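Local coordinates for protein papain-like cysteine protease (Porcine reproductive and respiratory syndrome virus, PDB 3MTV) that acts as a papain-like cysteine protease and a metal-dependent nuclease, and probably suppresses host innate immune defences during infection, at residues C90-L94 with H159-E165; G134-D140 with R176-N182. One frame throughout, in Å; residues are numbered along the deposited sequence.

Interaction 1 (C90-L94 with H159-E165)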
loop_
_atom_site.group_PDB
_atom_site.type_symbol
_atom_site.label_atom_id
_atom_site.label_comp_id
_atom_site.label_asym_id
_atom_site.label_seq_id
_atom_site.Cartn_x
_atom_site.Cartn_y
_atom_site.Cartn_z
ATOM N N CYS A 90 -15.101 -19.283 -15.180
ATOM C CA CYS A 90 -14.092 -20.146 -15.734
ATOM C C CYS A 90 -14.166 -21.439 -14.972
ATOM O O CYS A 90 -13.397 -22.294 -15.225
ATOM C CB CYS A 90 -12.736 -19.518 -15.515
ATOM S SG CYS A 90 -12.386 -19.129 -13.660
ATOM N N TRP A 91 -15.067 -21.576 -14.010
ATOM C CA TRP A 91 -15.024 -22.732 -13.132
ATOM C C TRP A 91 -15.843 -23.883 -13.649
ATOM O O TRP A 91 -15.630 -25.027 -13.293
ATOM C CB TRP A 91 -15.550 -22.420 -11.778
ATOM C CG TRP A 91 -16.790 -21.692 -11.706
ATOM C CD1 TRP A 91 -16.948 -20.371 -11.715
ATOM C CD2 TRP A 91 -18.081 -22.248 -11.620
ATOM N NE1 TRP A 91 -18.301 -20.019 -11.617
ATOM C CE2 TRP A 91 -19.009 -21.180 -11.597
ATOM C CE3 TRP A 91 -18.567 -23.556 -11.568
ATOM C CZ2 TRP A 91 -20.420 -21.388 -11.537
ATOM C CZ3 TRP A 91 -19.992 -23.766 -11.398
ATOM C CH2 TRP A 91 -20.889 -22.680 -11.437
ATOM N N TRP A 92 -16.765 -23.549 -14.522
ATOM C CA TRP A 92 -17.463 -24.540 -15.281
ATOM C C TRP A 92 -16.608 -25.612 -15.789
ATOM O O TRP A 92 -17.005 -26.749 -15.688
ATOM C CB TRP A 92 -18.076 -23.889 -16.469
ATOM C CG TRP A 92 -19.064 -22.767 -16.162
ATOM C CD1 TRP A 92 -19.411 -22.225 -14.917
ATOM C CD2 TRP A 92 -19.823 -22.052 -17.124
ATOM N NE1 TRP A 92 -20.349 -21.177 -15.098
ATOM C CE2 TRP A 92 -20.617 -21.085 -16.434
ATOM C CE3 TRP A 92 -19.913 -22.140 -18.507
ATOM C CZ2 TRP A 92 -21.472 -20.287 -17.067
ATOM C CZ3 TRP A 92 -20.731 -21.306 -19.151
ATOM C CH2 TRP A 92 -21.495 -20.365 -18.443
ATOM N N ARG A 93 -15.447 -25.282 -16.345
ATOM C CA ARG A 93 -14.603 -26.327 -16.935
ATOM C C ARG A 93 -14.580 -27.508 -15.981
ATOM O O ARG A 93 -14.793 -28.645 -16.300
ATOM C CB ARG A 93 -13.175 -25.820 -17.186
ATOM C CG ARG A 93 -13.085 -24.799 -18.355
ATOM C CD ARG A 93 -12.074 -25.194 -19.515
ATOM N NE ARG A 93 -11.920 -24.083 -20.427
ATOM C CZ ARG A 93 -11.509 -22.853 -20.088
ATOM N NH1 ARG A 93 -11.127 -22.530 -18.855
ATOM N NH2 ARG A 93 -11.475 -21.908 -21.018
ATOM N N LEU A 94 -14.356 -27.221 -14.736
ATOM C CA LEU A 94 -14.353 -28.282 -13.728
ATOM C C LEU A 94 -15.480 -29.344 -13.743
ATOM O O LEU A 94 -15.314 -30.431 -13.268
ATOM C CB LEU A 94 -14.442 -27.525 -12.454
ATOM C CG LEU A 94 -13.101 -27.314 -11.790
ATOM C CD1 LEU A 94 -11.894 -27.072 -12.744
ATOM C CD2 LEU A 94 -13.170 -26.317 -10.671
ATOM N N HIS A 159 -8.424 -17.767 -10.693
ATOM C CA HIS A 159 -8.841 -18.089 -11.988
ATOM C C HIS A 159 -8.279 -19.439 -12.415
ATOM O O HIS A 159 -7.198 -19.852 -12.031
ATOM C CB HIS A 159 -8.429 -16.982 -12.879
ATOM C CG HIS A 159 -9.002 -17.077 -14.240
ATOM N ND1 HIS A 159 -8.263 -17.512 -15.314
ATOM C CD2 HIS A 159 -10.227 -16.757 -14.710
ATOM C CE1 HIS A 159 -9.034 -17.492 -16.391
ATOM N NE2 HIS A 159 -10.221 -17.021 -16.052
ATOM N N LEU A 160 -9.008 -20.179 -13.213
ATOM C CA LEU A 160 -8.245 -21.217 -13.820
ATOM C C LEU A 160 -8.468 -21.309 -15.350
ATOM O O LEU A 160 -9.364 -20.677 -15.921
ATOM C CB LEU A 160 -8.468 -22.505 -13.078
ATOM C CG LEU A 160 -9.994 -22.569 -13.152
ATOM C CD1 LEU A 160 -10.339 -23.275 -14.442
ATOM C CD2 LEU A 160 -10.635 -23.335 -12.042
ATOM N N LYS A 161 -7.614 -22.080 -16.002
ATOM C CA LYS A 161 -7.546 -22.079 -17.427
ATOM C C LYS A 161 -6.751 -23.324 -17.682
ATOM O O LYS A 161 -6.106 -23.851 -16.743
ATOM C CB LYS A 161 -6.817 -20.825 -17.911
ATOM C CG LYS A 161 -5.277 -20.887 -17.900
ATOM C CD LYS A 161 -4.631 -19.606 -18.547
ATOM C CE LYS A 161 -3.138 -19.795 -19.071
ATOM N NZ LYS A 161 -2.249 -20.890 -18.482
ATOM N N LEU A 162 -6.790 -23.812 -18.916
ATOM C CA LEU A 162 -6.005 -24.983 -19.207
ATOM C C LEU A 162 -4.598 -24.579 -19.509
ATOM O O LEU A 162 -4.352 -23.445 -19.981
ATOM C CB LEU A 162 -6.514 -25.674 -20.423
ATOM C CG LEU A 162 -7.993 -25.844 -20.504
ATOM C CD1 LEU A 162 -8.444 -25.663 -21.925
ATOM C CD2 LEU A 162 -8.161 -27.223 -20.025
ATOM N N VAL A 163 -3.709 -25.563 -19.324
ATOM C CA VAL A 163 -2.243 -25.394 -19.361
ATOM C C VAL A 163 -1.798 -24.716 -20.639
ATOM O O VAL A 163 -0.923 -23.838 -20.652
ATOM C CB VAL A 163 -1.474 -26.742 -19.127
ATOM C CG1 VAL A 163 -1.051 -26.825 -17.735
ATOM C CG2 VAL A 163 -2.339 -28.015 -19.508
ATOM N N GLU A 164 -2.501 -25.060 -21.689
ATOM C CA GLU A 164 -2.165 -24.620 -23.014
ATOM C C GLU A 164 -2.830 -23.338 -23.478
ATOM O O GLU A 164 -2.396 -22.738 -24.465
ATOM C CB GLU A 164 -2.560 -25.735 -23.926
ATOM C CG GLU A 164 -3.243 -26.806 -23.129
ATOM C CD GLU A 164 -4.560 -27.245 -23.778
ATOM O OE1 GLU A 164 -4.721 -27.030 -25.010
ATOM O OE2 GLU A 164 -5.425 -27.802 -23.044
ATOM N N GLU A 165 -3.874 -22.894 -22.804
ATOM C CA GLU A 165 -4.354 -21.550 -23.139
ATOM C C GLU A 165 -3.379 -20.502 -22.664
ATOM O O GLU A 165 -2.442 -20.762 -21.907
ATOM C CB GLU A 165 -5.731 -21.253 -22.558
ATOM C CG GLU A 165 -6.713 -22.281 -22.967
ATOM C CD GLU A 165 -7.958 -22.329 -22.112
ATOM O OE1 GLU A 165 -7.897 -22.665 -20.877
ATOM O OE2 GLU A 165 -9.015 -22.058 -22.722
#

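Interaction 2 (G134-D140 with R176-N182)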
loop_
_atom_site.group_PDB
_atom_site.type_symbol
_atom_site.label_atom_id
_atom_site.label_comp_id
_atom_site.label_asym_id
_atom_site.label_seq_id
_atom_site.Cartn_x
_atom_site.Cartn_y
_atom_site.Cartn_z
ATOM N N GLY A 134 -19.832 -36.092 -7.272
ATOM C CA GLY A 134 -18.990 -37.278 -7.280
ATOM C C GLY A 134 -17.643 -36.869 -7.788
ATOM O O GLY A 134 -16.794 -37.666 -8.078
ATOM N N LEU A 135 -17.402 -35.598 -7.930
ATOM C CA LEU A 135 -16.051 -35.343 -8.270
ATOM C C LEU A 135 -15.264 -35.000 -7.047
ATOM O O LEU A 135 -15.739 -35.018 -5.855
ATOM C CB LEU A 135 -15.903 -34.247 -9.304
ATOM C CG LEU A 135 -16.857 -34.410 -10.485
ATOM C CD1 LEU A 135 -17.275 -33.112 -11.064
ATOM C CD2 LEU A 135 -16.245 -35.298 -11.525
ATOM N N ARG A 136 -14.023 -34.766 -7.423
ATOM C CA ARG A 136 -12.872 -34.587 -6.586
ATOM C C ARG A 136 -11.714 -33.966 -7.393
ATOM O O ARG A 136 -11.474 -34.326 -8.561
ATOM C CB ARG A 136 -12.434 -35.937 -6.033
ATOM C CG ARG A 136 -11.091 -36.394 -6.405
ATOM C CD ARG A 136 -10.708 -37.566 -5.528
ATOM N NE ARG A 136 -9.965 -38.682 -6.137
ATOM C CZ ARG A 136 -10.022 -39.927 -5.670
ATOM N NH1 ARG A 136 -10.800 -40.198 -4.627
ATOM N NH2 ARG A 136 -9.319 -40.899 -6.241
ATOM N N ALA A 137 -11.013 -33.003 -6.794
ATOM C CA ALA A 137 -9.913 -32.323 -7.523
ATOM C C ALA A 137 -8.655 -32.502 -6.805
ATOM O O ALA A 137 -8.591 -32.267 -5.579
ATOM C CB ALA A 137 -10.104 -30.832 -7.673
ATOM N N VAL A 138 -7.636 -32.882 -7.580
ATOM C CA VAL A 138 -6.396 -33.344 -6.991
ATOM C C VAL A 138 -5.272 -32.653 -7.605
ATOM O O VAL A 138 -5.181 -32.478 -8.834
ATOM C CB VAL A 138 -6.058 -34.815 -7.221
ATOM C CG1 VAL A 138 -4.896 -35.189 -6.285
ATOM C CG2 VAL A 138 -7.240 -35.722 -7.042
ATOM N N THR A 139 -4.386 -32.353 -6.686
ATOM C CA THR A 139 -3.273 -31.560 -6.921
ATOM C C THR A 139 -2.374 -32.451 -7.712
ATOM O O THR A 139 -1.967 -33.480 -7.233
ATOM C CB THR A 139 -2.719 -31.217 -5.611
ATOM O OG1 THR A 139 -1.773 -30.188 -5.870
ATOM C CG2 THR A 139 -2.146 -32.558 -4.853
ATOM N N ASP A 140 -2.161 -32.112 -8.970
ATOM C CA ASP A 140 -1.466 -33.036 -9.831
ATOM C C ASP A 140 -0.393 -32.254 -10.477
ATOM O O ASP A 140 -0.612 -31.440 -11.406
ATOM C CB ASP A 140 -2.388 -33.771 -10.847
ATOM C CG ASP A 140 -1.611 -34.373 -12.103
ATOM O OD1 ASP A 140 -0.401 -34.078 -12.246
ATOM O OD2 ASP A 140 -2.222 -35.120 -12.968
ATOM N N ARG A 176 -1.108 -26.720 -10.306
ATOM C CA ARG A 176 -1.643 -27.569 -11.374
ATOM C C ARG A 176 -2.341 -28.629 -10.730
ATOM O O ARG A 176 -1.862 -29.151 -9.700
ATOM C CB ARG A 176 -0.599 -28.050 -12.387
ATOM C CG ARG A 176 -0.279 -26.856 -13.427
ATOM C CD ARG A 176 0.511 -27.285 -14.679
ATOM N NE ARG A 176 1.117 -28.625 -14.532
ATOM C CZ ARG A 176 1.504 -29.367 -15.557
ATOM N NH1 ARG A 176 1.366 -28.925 -16.802
ATOM N NH2 ARG A 176 2.026 -30.545 -15.332
ATOM N N ILE A 177 -3.542 -28.848 -11.276
ATOM C CA ILE A 177 -4.371 -30.001 -10.855
ATOM C C ILE A 177 -5.113 -30.733 -11.978
ATOM O O ILE A 177 -5.035 -30.372 -13.147
ATOM C CB ILE A 177 -5.460 -29.569 -9.887
ATOM C CG1 ILE A 177 -5.976 -28.218 -10.283
ATOM C CG2 ILE A 177 -4.942 -29.406 -8.486
ATOM C CD1 ILE A 177 -7.426 -28.101 -10.191
ATOM N N ARG A 178 -5.893 -31.709 -11.551
ATOM C CA ARG A 178 -6.617 -32.635 -12.388
ATOM C C ARG A 178 -8.014 -32.806 -11.733
ATOM O O ARG A 178 -8.140 -32.768 -10.522
ATOM C CB ARG A 178 -5.938 -34.025 -12.268
ATOM C CG ARG A 178 -6.462 -35.172 -13.162
ATOM C CD ARG A 178 -6.083 -36.574 -12.645
ATOM N NE ARG A 178 -4.892 -36.478 -11.860
ATOM C CZ ARG A 178 -4.594 -37.316 -10.877
ATOM N NH1 ARG A 178 -5.406 -38.310 -10.609
ATOM N NH2 ARG A 178 -3.487 -37.167 -10.156
ATOM N N VAL A 179 -9.067 -33.124 -12.480
ATOM C CA VAL A 179 -10.314 -33.461 -11.822
ATOM C C VAL A 179 -10.760 -34.902 -12.027
ATOM O O VAL A 179 -10.851 -35.298 -13.152
ATOM C CB VAL A 179 -11.367 -32.595 -12.478
ATOM C CG1 VAL A 179 -12.755 -32.885 -11.935
ATOM C CG2 VAL A 179 -11.027 -31.165 -12.246
ATOM N N GLU A 180 -11.102 -35.674 -10.998
ATOM C CA GLU A 180 -11.440 -37.070 -11.232
ATOM C C GLU A 180 -12.601 -37.571 -10.362
ATOM O O GLU A 180 -13.039 -36.911 -9.453
ATOM C CB GLU A 180 -10.177 -37.925 -11.038
ATOM C CG GLU A 180 -9.846 -38.266 -9.545
ATOM C CD GLU A 180 -8.453 -38.923 -9.328
ATOM O OE1 GLU A 180 -7.715 -38.956 -10.353
ATOM O OE2 GLU A 180 -8.085 -39.374 -8.165
ATOM N N PRO A 181 -13.132 -38.741 -10.695
ATOM C CA PRO A 181 -14.234 -39.212 -9.894
ATOM C C PRO A 181 -13.718 -39.549 -8.544
ATOM O O PRO A 181 -12.611 -40.098 -8.464
ATOM C CB PRO A 181 -14.719 -40.474 -10.638
ATOM C CG PRO A 181 -14.330 -40.304 -12.133
ATOM C CD PRO A 181 -13.001 -39.489 -11.970
ATOM N N ASN A 182 -14.525 -39.233 -7.522
ATOM C CA ASN A 182 -14.084 -39.245 -6.152
ATOM C C ASN A 182 -14.622 -40.528 -5.678
ATOM O O ASN A 182 -15.298 -40.550 -4.644
ATOM C CB ASN A 182 -14.756 -38.127 -5.326
ATOM C CG ASN A 182 -14.137 -38.021 -3.955
ATOM O OD1 ASN A 182 -13.059 -38.471 -3.835
ATOM N ND2 ASN A 182 -14.810 -37.496 -2.931
#

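Interaction 1 (C90-L94 with H159-E165)
Cys-90 points its CA-to-CB bond at strand 158-162, and its p rotamer sets SG beside the His-159 ring, 4.0 Å from the ring centroid and 40° off the normal, an oblique sulfur-aromatic contact. The amide Leu-160 N donates to Cys-90 SG at 3.6 Å and a nearly straight 168°, although the sulfur's place is less sure than most. Leu-160, also p, directs its branched end at the loop: its CG is 4.2 Å from Cys-90 SG, its CD1 3.3 Å from Cys-90 O and its CD2 4.0 Å from Leu-94 CD1. Farther along, Arg-93 (m, then nearly extended at chi3) reaches the turn after the strand. Its NH2 lies 3.0 Å from Glu-165 OE2, but that oxygen is well out of the guanidinium plane, so the salt bridge rests on charge alone. Leu-162 CD1, 4.1 Å from Arg-93 NE, lies over a guanidinium face. Glu-165 OE1 accepts from Leu-162 N at 2.5 Å, bracing the type I turn from Leu-162 to Glu-165. A cysteine just before a helically turned stretch, facing a strand-borne histidine, is the papain-like catalytic dyad, a role very likely filled here by Cys-90 and His-159.

Interaction 2 (G134-D140 with R176-N182)
Arg-136 lays one face of its guanidinium over Pro-181 O, with its NE 3.8 Å from that oxygen, while its edge takes the polar partners. The setting is an antiparallel strand pair in the five-stranded sheet of the protease region: the axes of 135-139 and 176-181 approach to 4.6 Å at 149°. The firmest rung is the hydrogen-bonded pair Val-138/Arg-178, with Val-138 N to Arg-178 O at 3.0 Å and Arg-178 N to Val-138 O at 2.9 Å. Arg-136, Val-138, Arg-178 and Glu-180 share one face, and with Asp-140 the charged ones form a salt-bridge network. Across the strands, Arg-136 NE and NH2 both donate to Glu-180 OE2, at 2.9 and 2.7 Å, and Arg-178 NE bonds Asp-140 OD2 at 3.2 Å; within one strand, Arg-178 NH1 sits a very short 2.4 Å from Glu-180 OE1. Asp-140 also accepts from the backbone of His-142, and Arg-178 pairs with Glu-191. Ala-137 and Val-179 occupy the other face, where Val-179 CG1 lies 4.3 Å from Leu-135 CD2. At the far end Gly-134, whose positive phi closes a Schellman motif after helix 124-131, receives a bond on its carbonyl: Asn-182 N lies 2.8 Å from Gly-134 O.

In the fold
From the N terminus, the chain passes the separate sheet of strands 3-7 to 54-56 before reaching 90-94, which opens interaction 1. Helices 100-112 and 124-131 follow, and 134-140 opens interaction 2. Returning through strand 145-150, the chain closes interaction 1 at 159-165, a loop of 64 intervening residues, then interaction 2 at 176-182, after 35. The segments alternate, so the loops cross rather than nest. Interaction 1 ties the loop with the probable catalytic cysteine to the outer strand 158-162; interaction 2 joins strands 135-139 and 171-181 of the same sheet. With centres 13 Å apart, they touch directly: Leu-94 O lies 3.8 Å from Val-179 CG1, and Val-163 CG1 3.3 Å from Arg-176 NH1.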